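Local coordinates for Lmo1340 protein (Listeria monocytogenes, PDB 4NLM) that is of unknown function but folds as a YqgU-like beta-propeller and is probably displayed on the cell surface as a lipoprotein, at residues K148-T153 against N188-N193; M224-A227 against V232-T235; L234-N239 against P273-N278; F257-A262 against K303-D308; T283-V288 against D333-G338. One frame throughout, in Å; residues are numbered along the deposited sequence.

Overall arrangement
Following the chain from its N terminus, interaction 1 closes a 34-residue excursion and joins strand 148-155 of one propeller blade to strand 189-194 of the next. Interaction 2 follows in series and closes only a four-residue turn, the first hairpin of the next blade, with F226 packing back on I191 and N193. Interaction 3 starts on that hairpin's second strand, sharing L234 and T235, and closes 33 residues at the loop 273-278. Interaction 4 crosses interaction 3, opening at F257 inside its span and closing beyond it; its 40-residue loop joins strands 255-266 and 302-308. Interaction 5 crosses interaction 4 in turn, closing 44 residues between strands 284-289 and 334-337.

Interaction 1. Residues K148-T153 against N188-N193; sequences KIMFVT and NLVISN
K148 and N188 meet where strand 148-155 begins and the loop leads into strand 189-194, two backbones that stay far apart. The long, extended lysine chain is suited to the gap, and its NZ comes within 2.9 Å of N188 OD1. The angle there is poor for a hydrogen bond, so the pair is better read as a polar approach. The firm partner of the ammonium group is D187, the residue just before N188, which forms a salt bridge with it; N188 OD1 adds a second oxygen near the charge.

Two residues further on, where alternation along the strand brings the next side chain to the same face, selenomethionine M150 carries the apolar part. CG lies opposite the backbone N (chi1 169°), sending the chain outward, and a bend at chi3 of 71° turns the methyl end. M150 CE then reaches V190 CG2 at 3.7 Å, the two side chains crossing at about a right angle. V190 was modelled in two conformers, so the exact methyl placement is less certain. The long, unbranched side chain of methionine, here carrying selenium in place of sulfur, suits this place: it covers much of the 9.8 Å between the CA atoms of M150 and V190, and V190 CG2 meets it.

M150 lies between I162 of its own sheet and I182 and W184 of the next. Strands 148-155 and 189-194 belong to successive propeller blades.

Interaction 2. Residues M224-A227 against V232-T235; sequences MQFA and VLLT
A227 and L234 grip each other through two backbone hydrogen bonds. L234 N donates to A227 O at 2.8 Å, and A227 N returns a bond to L234 O at 3.0 Å, which makes the two residues a hydrogen-bonded antiparallel pair. L234 O has a further, weaker neighbour in F226 CA, a CA-H...O contact of 3.1 Å.

F226 and T235 form the adjacent non-hydrogen-bonded pair, their CA atoms 4.3 Å apart. This is the regular antiparallel ladder of a beta hairpin, strands 225-229 and 232-238, which opens a blade of the propeller. At its far end a classic beta bulge interrupts the ladder: M224 and Q225 both face I236.

Side chains alternate between the two faces of the sheet. On the face of A227 and L234, the alanine is small enough to fit beside both the leucine and F279, which also packs on it; A227 CB sits 4.3 Å from L234 CD2. On the other face F226 holds CG between its backbone N and carbonyl carbon (chi1 74°), and its ring leads away from T235. L233 CD1 comes obliquely to this ring, 4.0 Å from F226 CD2. Beyond the hairpin the ring packs on I191 and N193 of strand 189-194 and on L205 of strand 203-209, in the preceding blade.

Interaction 3. Residues L234-N239 against P273-N278; sequences LTIEKN and PYFDTN
L234 and I236 pack on the ring of F275 in a purely apolar contact between a blade strand, 232-238, and the loop that leads from strand 269-271 to strand 284-289. The leucine and isoleucine side chains, either side of T235 in sequence, lie on one face of the strand, both directed at the loop. An aromatic side chain suits the loop position because a single flat ring can be met by both.

L234 supplies a CH-pi contact: its CD2 lies over one face of the F275 ring, 4.0 Å from the centroid and only 18° off the ring normal. The methyl is displaced toward the rim, and its nearest ring atom is F275 CZ at 3.9 Å. The leucine and phenylalanine reach in from opposite directions. I236 adds its extended branch, CD1 coming within 4.0 Å of F275 CE2 at an oblique approach. The ring is put there by a first torsion of 63°, which places CG in the crowded position between the backbone N and the carbonyl carbon.

Next to it the loop is shaped by an Asx turn: N278 N donates to D276 OD1 at 3.0 Å, from above the carboxylate plane. The other oxygen, D276 OD2, bonds to S328, so an aspartate here serves both the turn and the neighbouring blade.

The loop also lies alongside strand 284-289, where D276 pairs with L285 and Y274 with F287 through backbone hydrogen bonds, and the F275 ring meets that of F284. It is thus wedged between the hairpin of one blade and the first strand of the next.

Interaction 4. Residues F257-A262 against K303-D308; sequences FSYNAA and KLVKID
I307 lies at the centre of this contact and is met by two aromatic rings, Y259 and F257. Its CD1 stands over the middle of the Y259 ring, 3.5 Å from the centroid and just 9° off the normal, a well-centred CH-pi contact in which all six ring carbons share the methyl. The other branch, CG2, turns to F257 and comes within 3.6 Å of CE2, approaching that ring obliquely. A beta-branched isoleucine suits the place because its two branches can serve two rings at once. CG1 lies opposite the carbonyl carbon (chi1 -68°), and CD1 continues this branch in an extended line toward the tyrosine.

The hydroxyl end of Y259 passes 4.3 Å from V305 CG2, a looser touch made less certain by the two conformers of V305. The polar need of the OH is met beyond it, by a hydrogen bond with E314, which probably helps to fix the ring's position.

Both rings come from alternate positions of strand 255-266, whose backbone is bonded to strand 243-249 at F248 and Y246. On the other side, strand 302-308 is bonded to strand 284-289, with V288 paired to K303. The two short strands run at 158° with 9.5 Å between their axes, so it is side chains alone that bridge the gap, as in the face-to-face packing of adjacent blades in a beta-propeller.

Interaction 5. Residues T283-V288 against D333-G338; sequences TFLTFV and DLVLYG
L285 and V335 are the tight part of this contact, methyl end against methyl end. L285 CD1 lies only 3.5 Å from V335 CG2, closer than ordinary van der Waals contact, and the two side chains reach toward each other tip to tip. The leucine is long enough to cross between backbones whose CA atoms stand 9.4 Å apart, with CG lying opposite the carbonyl carbon (chi1 -62°); the short valine presents CG2 as the partner methyl, so the leucine does most of the reaching.

Two residues along each strand, where the backbones have drawn further apart to 11.5 Å between the CA atoms of F287 and Y337, larger side chains fill the gap. F287 CZ meets Y337 CE1 at 3.6 Å; the side chains cross at about a right angle, and each ring meets the other obliquely. The tyrosine's OH bonds to the backbone O of D322, which suits a buried aromatic with one polar end.

Strands 284-289 and 334-337 belong to successive blades of the propeller, and I326 of strand 326-328 wedges beside all four residues. On the other face of the first strand, T286 OG1 donates to F287 O at 2.9 Å, tilted 30° from the carbonyl plane.

The opposite end is looser. T283 and D333 do not touch across the two segments; D333 is exposed and T283 partly so, and polar residues are at home there, in the loop residues just before the two strands. D333 precedes the buried run from V335, and T283 N keeps a weak bond to D280.

Interaction 1. Residues K148-T153 against N188-N193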
# COMPACT_ATOMS: atom_id res chain seq x y z
N LYS A 148 0.59 13.93 9.76
CA LYS A 148 0.54 14.47 8.40
C LYS A 148 0.12 13.44 7.36
O LYS A 148 0.72 12.35 7.28
CB LYS A 148 1.92 14.95 7.98
CG LYS A 148 2.50 16.01 8.87
CD LYS A 148 3.83 16.48 8.32
CE LYS A 148 4.53 17.30 9.40
NZ LYS A 148 5.76 17.93 8.86
N ILE A 149 -0.87 13.81 6.54
CA ILE A 149 -1.31 12.99 5.43
C ILE A 149 -1.27 13.86 4.20
O ILE A 149 -1.95 14.91 4.11
CB ILE A 149 -2.72 12.42 5.65
CG1 ILE A 149 -2.75 11.56 6.92
CG2 ILE A 149 -3.14 11.54 4.47
CD1 ILE A 149 -4.14 11.06 7.26
N MSE A 150 -0.48 13.44 3.23
CA MSE A 150 -0.41 14.14 1.96
C MSE A 150 -1.34 13.44 0.99
O MSE A 150 -1.52 12.22 1.05
CB MSE A 150 1.05 14.07 1.49
CG MSE A 150 1.35 14.50 0.06
SE MSE A 150 3.30 14.62 -0.10
CE MSE A 150 3.83 12.72 -0.05
N PHE A 151 -1.95 14.17 0.07
CA PHE A 151 -2.83 13.56 -0.89
C PHE A 151 -2.83 14.29 -2.20
O PHE A 151 -2.66 15.53 -2.28
CB PHE A 151 -4.24 13.38 -0.32
CG PHE A 151 -4.85 14.62 0.23
CD1 PHE A 151 -5.63 15.40 -0.58
CD2 PHE A 151 -4.72 14.95 1.56
CE1 PHE A 151 -6.22 16.56 -0.13
CE2 PHE A 151 -5.32 16.11 2.04
CZ PHE A 151 -6.06 16.91 1.19
N VAL A 152 -3.01 13.47 -3.23
CA VAL A 152 -3.11 13.92 -4.60
C VAL A 152 -4.57 13.86 -5.00
O VAL A 152 -5.19 12.78 -4.93
CB VAL A 152 -2.26 13.02 -5.52
CG1 VAL A 152 -2.32 13.53 -6.95
CG2 VAL A 152 -0.82 12.97 -5.02
N THR A 153 -5.11 15.00 -5.43
CA THR A 153 -6.49 15.07 -5.91
C THR A 153 -6.51 15.34 -7.40
O THR A 153 -5.72 16.13 -7.92
CB THR A 153 -7.29 16.17 -5.20
OG1 THR A 153 -6.55 17.40 -5.22
CG2 THR A 153 -7.57 15.80 -3.78
N ASN A 188 9.48 16.41 6.70
CA ASN A 188 9.17 17.46 5.72
C ASN A 188 9.73 17.24 4.32
O ASN A 188 9.83 18.17 3.54
CB ASN A 188 9.69 18.82 6.21
CG ASN A 188 8.93 19.37 7.41
OD1 ASN A 188 7.70 19.53 7.36
ND2 ASN A 188 9.64 19.65 8.49
N LEU A 189 10.10 16.01 4.01
CA LEU A 189 10.73 15.69 2.74
C LEU A 189 9.87 14.76 1.91
O LEU A 189 9.25 13.83 2.45
CB LEU A 189 12.08 15.00 2.94
CG LEU A 189 13.17 15.82 3.60
CD1 LEU A 189 14.40 14.97 3.90
CD2 LEU A 189 13.57 17.03 2.77
N VAL A 190 9.84 14.99 0.61
CA VAL A 190 9.09 14.13 -0.31
C VAL A 190 9.99 13.81 -1.49
O VAL A 190 10.84 14.61 -1.87
CB VAL A 190 7.79 14.79 -0.81
CG1 VAL A 190 8.07 16.04 -1.63
CG2 VAL A 190 6.98 13.82 -1.66
N ILE A 191 9.86 12.59 -1.99
CA ILE A 191 10.53 12.17 -3.19
C ILE A 191 9.44 12.03 -4.26
O ILE A 191 8.32 11.58 -3.98
CB ILE A 191 11.24 10.80 -3.01
CG1 ILE A 191 12.43 10.89 -2.05
CG2 ILE A 191 11.75 10.25 -4.34
CD1 ILE A 191 13.02 9.55 -1.66
N SER A 192 9.79 12.47 -5.46
CA SER A 192 8.87 12.35 -6.58
C SER A 192 9.59 11.78 -7.79
O SER A 192 10.80 12.00 -7.95
CB SER A 192 8.24 13.71 -6.93
OG SER A 192 9.21 14.67 -7.30
N ASN A 193 8.85 11.06 -8.63
CA ASN A 193 9.40 10.55 -9.87
C ASN A 193 8.83 11.43 -10.95
O ASN A 193 7.65 11.34 -11.27
CB ASN A 193 9.00 9.09 -10.10
CG ASN A 193 9.73 8.46 -11.28
OD1 ASN A 193 10.55 9.09 -11.92
ND2 ASN A 193 9.45 7.19 -11.53

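Interaction 2. Residues M224-A227 against V232-T235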
# COMPACT_ATOMS: atom_id res chain seq x y z
N MSE A 224 11.65 3.65 -13.04
CA MSE A 224 10.26 3.38 -13.41
C MSE A 224 9.29 3.46 -12.26
O MSE A 224 8.22 4.03 -12.40
CB MSE A 224 10.20 1.98 -14.04
CG MSE A 224 8.80 1.56 -14.43
SE MSE A 224 8.83 -0.32 -14.96
CE MSE A 224 10.61 -0.50 -15.70
N GLN A 225 9.66 2.94 -11.09
CA GLN A 225 8.74 2.87 -9.97
C GLN A 225 9.61 2.95 -8.72
O GLN A 225 10.76 2.50 -8.76
CB GLN A 225 7.97 1.54 -10.02
CG GLN A 225 6.84 1.43 -9.02
CD GLN A 225 6.01 0.19 -9.25
OE1 GLN A 225 5.75 -0.16 -10.40
NE2 GLN A 225 5.52 -0.42 -8.20
N PHE A 226 9.09 3.45 -7.60
CA PHE A 226 9.87 3.51 -6.37
C PHE A 226 8.92 3.38 -5.21
O PHE A 226 7.71 3.55 -5.34
CB PHE A 226 10.68 4.79 -6.30
CG PHE A 226 9.86 6.00 -6.00
CD1 PHE A 226 9.13 6.64 -6.98
CD2 PHE A 226 9.83 6.52 -4.72
CE1 PHE A 226 8.37 7.75 -6.71
CE2 PHE A 226 9.07 7.62 -4.44
CZ PHE A 226 8.33 8.24 -5.43
N ALA A 227 9.50 3.11 -4.04
CA ALA A 227 8.74 3.03 -2.80
C ALA A 227 9.71 3.31 -1.66
O ALA A 227 10.90 3.08 -1.80
CB ALA A 227 8.05 1.66 -2.65
N VAL A 232 14.33 2.73 3.90
CA VAL A 232 14.88 2.15 2.68
C VAL A 232 14.12 2.71 1.49
O VAL A 232 12.91 2.74 1.50
CB VAL A 232 14.76 0.62 2.69
CG1 VAL A 232 15.24 0.02 1.37
CG2 VAL A 232 15.55 0.06 3.86
N LEU A 233 14.87 3.15 0.48
CA LEU A 233 14.32 3.57 -0.78
C LEU A 233 14.52 2.41 -1.76
O LEU A 233 15.65 1.98 -2.03
CB LEU A 233 15.04 4.79 -1.34
CG LEU A 233 14.77 5.18 -2.78
CD1 LEU A 233 13.30 5.52 -2.99
CD2 LEU A 233 15.63 6.34 -3.27
N LEU A 234 13.41 1.89 -2.26
CA LEU A 234 13.36 0.87 -3.30
C LEU A 234 13.15 1.55 -4.64
O LEU A 234 12.29 2.42 -4.75
CB LEU A 234 12.18 -0.06 -3.07
CG LEU A 234 11.87 -1.02 -4.23
CD1 LEU A 234 12.95 -2.09 -4.33
CD2 LEU A 234 10.47 -1.61 -4.10
N THR A 235 13.97 1.21 -5.61
CA THR A 235 13.75 1.64 -6.97
C THR A 235 13.63 0.42 -7.87
O THR A 235 14.24 -0.62 -7.63
CB THR A 235 14.82 2.60 -7.52
OG1 THR A 235 16.08 1.97 -7.48
CG2 THR A 235 14.88 3.89 -6.70

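Interaction 3. Residues L234-N239 against P273-N278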
# COMPACT_ATOMS: atom_id res chain seq x y z
N LEU A 234 13.41 1.89 -2.26
CA LEU A 234 13.36 0.87 -3.30
C LEU A 234 13.15 1.55 -4.64
O LEU A 234 12.29 2.42 -4.75
CB LEU A 234 12.18 -0.06 -3.07
CG LEU A 234 11.87 -1.02 -4.23
CD1 LEU A 234 12.95 -2.09 -4.33
CD2 LEU A 234 10.47 -1.61 -4.10
N THR A 235 13.97 1.21 -5.61
CA THR A 235 13.75 1.64 -6.97
C THR A 235 13.63 0.42 -7.87
O THR A 235 14.24 -0.62 -7.63
CB THR A 235 14.82 2.60 -7.52
OG1 THR A 235 16.08 1.97 -7.48
CG2 THR A 235 14.88 3.89 -6.70
N ILE A 236 12.86 0.57 -8.94
CA ILE A 236 12.67 -0.47 -9.95
C ILE A 236 12.92 0.17 -11.30
O ILE A 236 12.39 1.25 -11.59
CB ILE A 236 11.25 -1.07 -9.89
CG1 ILE A 236 10.94 -1.62 -8.49
CG2 ILE A 236 11.07 -2.16 -10.92
CD1 ILE A 236 9.51 -2.12 -8.31
N GLU A 237 13.69 -0.50 -12.15
CA GLU A 237 14.01 -0.01 -13.46
C GLU A 237 14.25 -1.19 -14.40
O GLU A 237 14.63 -2.26 -13.98
CB GLU A 237 15.23 0.92 -13.43
CG GLU A 237 16.53 0.20 -13.12
CD GLU A 237 17.65 1.14 -12.76
OE1 GLU A 237 18.38 1.60 -13.66
OE2 GLU A 237 17.83 1.38 -11.55
N LYS A 238 13.98 -0.99 -15.69
CA LYS A 238 14.30 -2.01 -16.67
C LYS A 238 15.80 -2.16 -16.71
O LYS A 238 16.53 -1.22 -16.46
CB LYS A 238 13.83 -1.62 -18.08
CG LYS A 238 12.34 -1.66 -18.30
CD LYS A 238 11.96 -1.24 -19.71
CE LYS A 238 12.73 -1.99 -20.78
NZ LYS A 238 12.35 -1.58 -22.16
N ASN A 239 16.25 -3.37 -16.99
CA ASN A 239 17.68 -3.66 -17.13
C ASN A 239 17.75 -4.61 -18.32
O ASN A 239 17.86 -5.81 -18.16
CB ASN A 239 18.20 -4.29 -15.86
CG ASN A 239 19.65 -4.62 -15.95
OD1 ASN A 239 20.34 -4.15 -16.85
ND2 ASN A 239 20.11 -5.43 -15.02
N PRO A 273 5.21 -7.06 -11.00
CA PRO A 273 4.45 -7.88 -10.08
C PRO A 273 4.26 -7.21 -8.72
O PRO A 273 4.99 -6.25 -8.37
CB PRO A 273 5.30 -9.15 -9.95
CG PRO A 273 6.11 -9.19 -11.19
CD PRO A 273 6.42 -7.75 -11.46
N TYR A 274 3.32 -7.69 -7.93
CA TYR A 274 3.12 -7.15 -6.61
C TYR A 274 4.30 -7.42 -5.67
O TYR A 274 4.91 -8.49 -5.69
CB TYR A 274 1.85 -7.69 -5.96
CG TYR A 274 0.59 -7.19 -6.63
CD1 TYR A 274 0.20 -5.87 -6.46
CD2 TYR A 274 -0.20 -8.02 -7.42
CE1 TYR A 274 -0.94 -5.38 -7.08
CE2 TYR A 274 -1.33 -7.54 -8.05
CZ TYR A 274 -1.70 -6.23 -7.87
OH TYR A 274 -2.84 -5.77 -8.51
N PHE A 275 4.58 -6.45 -4.79
CA PHE A 275 5.50 -6.59 -3.70
C PHE A 275 4.82 -6.10 -2.44
O PHE A 275 3.86 -5.34 -2.47
CB PHE A 275 6.86 -5.90 -3.95
CG PHE A 275 6.77 -4.41 -4.12
CD1 PHE A 275 6.75 -3.54 -3.01
CD2 PHE A 275 6.74 -3.86 -5.39
CE1 PHE A 275 6.65 -2.17 -3.21
CE2 PHE A 275 6.65 -2.49 -5.57
CZ PHE A 275 6.62 -1.65 -4.48
N ASP A 276 5.34 -6.53 -1.30
CA ASP A 276 4.83 -6.10 0.02
C ASP A 276 5.34 -4.72 0.32
O ASP A 276 6.55 -4.48 0.39
CB ASP A 276 5.32 -7.10 1.05
CG ASP A 276 5.14 -6.67 2.49
OD1 ASP A 276 4.18 -5.94 2.80
OD2 ASP A 276 5.99 -7.08 3.31
N THR A 277 4.43 -3.76 0.46
CA THR A 277 4.81 -2.39 0.76
C THR A 277 5.43 -2.22 2.13
O THR A 277 6.12 -1.24 2.37
CB THR A 277 3.59 -1.48 0.61
OG1 THR A 277 2.56 -1.94 1.47
CG2 THR A 277 3.10 -1.44 -0.84
N ASN A 278 5.23 -3.19 3.00
CA ASN A 278 5.77 -3.15 4.33
C ASN A 278 7.14 -3.82 4.39
O ASN A 278 7.32 -4.83 5.07
CB ASN A 278 4.77 -3.83 5.26
CG ASN A 278 5.01 -3.49 6.70
OD1 ASN A 278 4.92 -2.31 7.13
ND2 ASN A 278 5.29 -4.52 7.49

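Interaction 4. Residues F257-A262 against K303-D308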
# COMPACT_ATOMS: atom_id res chain seq x y z
N PHE A 257 22.03 -3.05 -2.28
CA PHE A 257 21.72 -4.35 -2.86
C PHE A 257 20.97 -4.16 -4.16
O PHE A 257 20.20 -3.22 -4.28
CB PHE A 257 20.88 -5.21 -1.91
CG PHE A 257 20.73 -6.63 -2.36
CD1 PHE A 257 21.82 -7.43 -2.53
CD2 PHE A 257 19.47 -7.17 -2.66
CE1 PHE A 257 21.69 -8.74 -2.96
CE2 PHE A 257 19.34 -8.49 -3.04
CZ PHE A 257 20.45 -9.28 -3.20
N SER A 258 21.23 -5.07 -5.10
CA SER A 258 20.54 -5.12 -6.38
C SER A 258 19.99 -6.54 -6.59
O SER A 258 20.65 -7.52 -6.30
CB SER A 258 21.46 -4.82 -7.57
OG SER A 258 21.93 -3.48 -7.60
N TYR A 259 18.78 -6.62 -7.12
CA TYR A 259 18.16 -7.90 -7.44
C TYR A 259 17.54 -7.80 -8.83
O TYR A 259 16.82 -6.86 -9.10
CB TYR A 259 17.07 -8.22 -6.43
CG TYR A 259 16.33 -9.50 -6.70
CD1 TYR A 259 16.89 -10.72 -6.38
CD2 TYR A 259 15.06 -9.50 -7.29
CE1 TYR A 259 16.22 -11.90 -6.63
CE2 TYR A 259 14.41 -10.69 -7.52
CZ TYR A 259 14.99 -11.88 -7.19
OH TYR A 259 14.30 -13.06 -7.45
N ASN A 260 17.89 -8.71 -9.72
CA ASN A 260 17.30 -8.76 -11.07
C ASN A 260 16.31 -9.88 -11.18
O ASN A 260 16.58 -11.03 -10.86
CB ASN A 260 18.37 -8.95 -12.13
CG ASN A 260 19.10 -7.68 -12.42
OD1 ASN A 260 18.56 -6.79 -13.10
ND2 ASN A 260 20.30 -7.55 -11.86
N ALA A 261 15.12 -9.53 -11.62
CA ALA A 261 14.06 -10.47 -11.87
C ALA A 261 13.79 -10.53 -13.36
O ALA A 261 13.99 -9.55 -14.07
CB ALA A 261 12.80 -9.98 -11.17
N ALA A 262 13.31 -11.68 -13.83
CA ALA A 262 12.84 -11.76 -15.22
C ALA A 262 11.75 -10.73 -15.43
O ALA A 262 10.89 -10.57 -14.58
CB ALA A 262 12.31 -13.14 -15.49
N LYS A 303 6.65 -17.13 -8.67
CA LYS A 303 7.06 -17.59 -7.34
C LYS A 303 7.08 -16.39 -6.40
O LYS A 303 7.27 -15.27 -6.81
CB LYS A 303 8.39 -18.27 -7.33
CG LYS A 303 9.45 -17.56 -8.08
CD LYS A 303 10.76 -18.29 -7.87
CE LYS A 303 11.81 -17.77 -8.80
NZ LYS A 303 13.06 -18.57 -8.61
N LEU A 304 6.80 -16.69 -5.15
CA LEU A 304 6.86 -15.69 -4.08
C LEU A 304 8.22 -15.83 -3.42
O LEU A 304 8.56 -16.90 -2.90
CB LEU A 304 5.77 -15.93 -3.07
CG LEU A 304 5.80 -14.98 -1.88
CD1 LEU A 304 5.63 -13.54 -2.31
CD2 LEU A 304 4.72 -15.39 -0.91
N VAL A 305 8.98 -14.75 -3.43
CA VAL A 305 10.28 -14.81 -2.80
C VAL A 305 10.41 -13.78 -1.71
O VAL A 305 9.65 -12.81 -1.62
CB VAL A 305 11.41 -14.59 -3.80
CG1 VAL A 305 11.31 -15.58 -4.94
CG2 VAL A 305 11.44 -13.15 -4.29
N LYS A 306 11.33 -14.10 -0.81
CA LYS A 306 11.74 -13.21 0.28
C LYS A 306 13.21 -12.88 0.07
O LYS A 306 14.07 -13.77 -0.01
CB LYS A 306 11.45 -13.82 1.65
CG LYS A 306 12.29 -14.93 2.21
CD LYS A 306 11.87 -15.20 3.66
CE LYS A 306 12.56 -16.44 4.22
NZ LYS A 306 11.88 -16.96 5.44
N ILE A 307 13.45 -11.59 -0.09
CA ILE A 307 14.81 -11.10 -0.23
C ILE A 307 15.22 -10.36 1.03
O ILE A 307 14.46 -9.59 1.60
CB ILE A 307 14.85 -10.10 -1.40
CG1 ILE A 307 14.60 -10.90 -2.66
CG2 ILE A 307 16.15 -9.30 -1.47
CD1 ILE A 307 14.22 -10.00 -3.78
N ASP A 308 16.42 -10.66 1.50
CA ASP A 308 17.01 -9.94 2.62
C ASP A 308 18.13 -9.10 1.99
O ASP A 308 19.21 -9.59 1.73
CB ASP A 308 17.59 -10.90 3.67
CG ASP A 308 18.22 -10.19 4.86
OD1 ASP A 308 18.60 -9.02 4.75
OD2 ASP A 308 18.38 -10.86 5.89

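Interaction 5. Residues T283-V288 against D333-G338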
# COMPACT_ATOMS: atom_id res chain seq x y z
N THR A 283 13.78 -7.64 4.93
CA THR A 283 12.67 -8.41 4.36
C THR A 283 12.01 -7.60 3.27
O THR A 283 11.43 -6.54 3.52
CB THR A 283 11.61 -8.81 5.42
OG1 THR A 283 12.21 -9.56 6.49
CG2 THR A 283 10.51 -9.64 4.82
N PHE A 284 12.11 -8.12 2.06
CA PHE A 284 11.41 -7.58 0.90
C PHE A 284 10.77 -8.77 0.20
O PHE A 284 11.44 -9.66 -0.31
CB PHE A 284 12.34 -6.84 -0.03
CG PHE A 284 11.65 -6.33 -1.26
CD1 PHE A 284 10.82 -5.22 -1.22
CD2 PHE A 284 11.81 -6.96 -2.47
CE1 PHE A 284 10.17 -4.75 -2.34
CE2 PHE A 284 11.17 -6.48 -3.61
CZ PHE A 284 10.35 -5.39 -3.54
N LEU A 285 9.45 -8.80 0.22
CA LEU A 285 8.67 -9.90 -0.40
C LEU A 285 8.11 -9.46 -1.72
O LEU A 285 7.49 -8.40 -1.82
CB LEU A 285 7.49 -10.24 0.49
CG LEU A 285 7.80 -10.75 1.88
CD1 LEU A 285 6.57 -10.76 2.78
CD2 LEU A 285 8.38 -12.13 1.79
N THR A 286 8.33 -10.27 -2.75
CA THR A 286 7.80 -9.94 -4.08
C THR A 286 7.50 -11.20 -4.85
O THR A 286 8.15 -12.24 -4.68
CB THR A 286 8.79 -9.09 -4.90
OG1 THR A 286 8.22 -8.68 -6.14
CG2 THR A 286 10.13 -9.77 -5.08
N PHE A 287 6.53 -11.10 -5.75
CA PHE A 287 6.36 -12.11 -6.78
C PHE A 287 7.40 -11.87 -7.86
O PHE A 287 7.82 -10.73 -8.14
CB PHE A 287 4.91 -12.12 -7.34
CG PHE A 287 3.97 -12.62 -6.34
CD1 PHE A 287 3.84 -13.99 -6.15
CD2 PHE A 287 3.21 -11.77 -5.56
CE1 PHE A 287 3.02 -14.47 -5.17
CE2 PHE A 287 2.39 -12.25 -4.60
CZ PHE A 287 2.27 -13.62 -4.41
N VAL A 288 7.82 -12.97 -8.48
CA VAL A 288 8.82 -12.98 -9.52
C VAL A 288 8.36 -13.95 -10.62
O VAL A 288 8.01 -15.06 -10.30
CB VAL A 288 10.19 -13.44 -8.96
CG1 VAL A 288 11.25 -13.51 -10.01
CG2 VAL A 288 10.67 -12.50 -7.88
N ASP A 333 6.00 -13.51 10.69
CA ASP A 333 6.09 -14.02 9.32
C ASP A 333 4.80 -14.15 8.58
O ASP A 333 4.79 -14.75 7.49
CB ASP A 333 6.84 -15.35 9.35
CG ASP A 333 8.22 -15.19 9.95
OD1 ASP A 333 8.96 -14.25 9.54
OD2 ASP A 333 8.52 -15.97 10.85
N LEU A 334 3.73 -13.60 9.11
CA LEU A 334 2.45 -13.72 8.44
C LEU A 334 2.24 -12.59 7.44
O LEU A 334 2.51 -11.43 7.72
CB LEU A 334 1.32 -13.76 9.45
CG LEU A 334 1.38 -14.84 10.49
CD1 LEU A 334 0.16 -14.77 11.38
CD2 LEU A 334 1.50 -16.22 9.86
N VAL A 335 1.65 -12.96 6.29
CA VAL A 335 1.47 -12.01 5.19
C VAL A 335 0.06 -12.19 4.63
O VAL A 335 -0.35 -13.31 4.29
CB VAL A 335 2.52 -12.29 4.11
CG1 VAL A 335 2.27 -11.47 2.85
CG2 VAL A 335 3.92 -12.08 4.64
N LEU A 336 -0.70 -11.10 4.58
CA LEU A 336 -2.02 -11.14 3.93
C LEU A 336 -1.79 -11.26 2.45
O LEU A 336 -0.90 -10.65 1.88
CB LEU A 336 -2.81 -9.88 4.26
CG LEU A 336 -3.27 -9.77 5.72
CD1 LEU A 336 -3.69 -8.34 6.04
CD2 LEU A 336 -4.41 -10.75 5.99
N TYR A 337 -2.69 -12.00 1.80
CA TYR A 337 -2.58 -12.29 0.38
C TYR A 337 -3.95 -12.22 -0.29
O TYR A 337 -4.92 -12.74 0.24
CB TYR A 337 -2.01 -13.71 0.18
CG TYR A 337 -2.00 -14.22 -1.25
CD1 TYR A 337 -1.20 -13.65 -2.20
CD2 TYR A 337 -2.82 -15.27 -1.65
CE1 TYR A 337 -1.16 -14.09 -3.49
CE2 TYR A 337 -2.82 -15.75 -2.96
CZ TYR A 337 -2.00 -15.15 -3.89
OH TYR A 337 -2.04 -15.63 -5.19
N GLY A 338 -3.96 -11.60 -1.47
CA GLY A 338 -5.16 -11.58 -2.33
C GLY A 338 -5.68 -10.19 -2.55
O GLY A 338 -5.40 -9.27 -1.75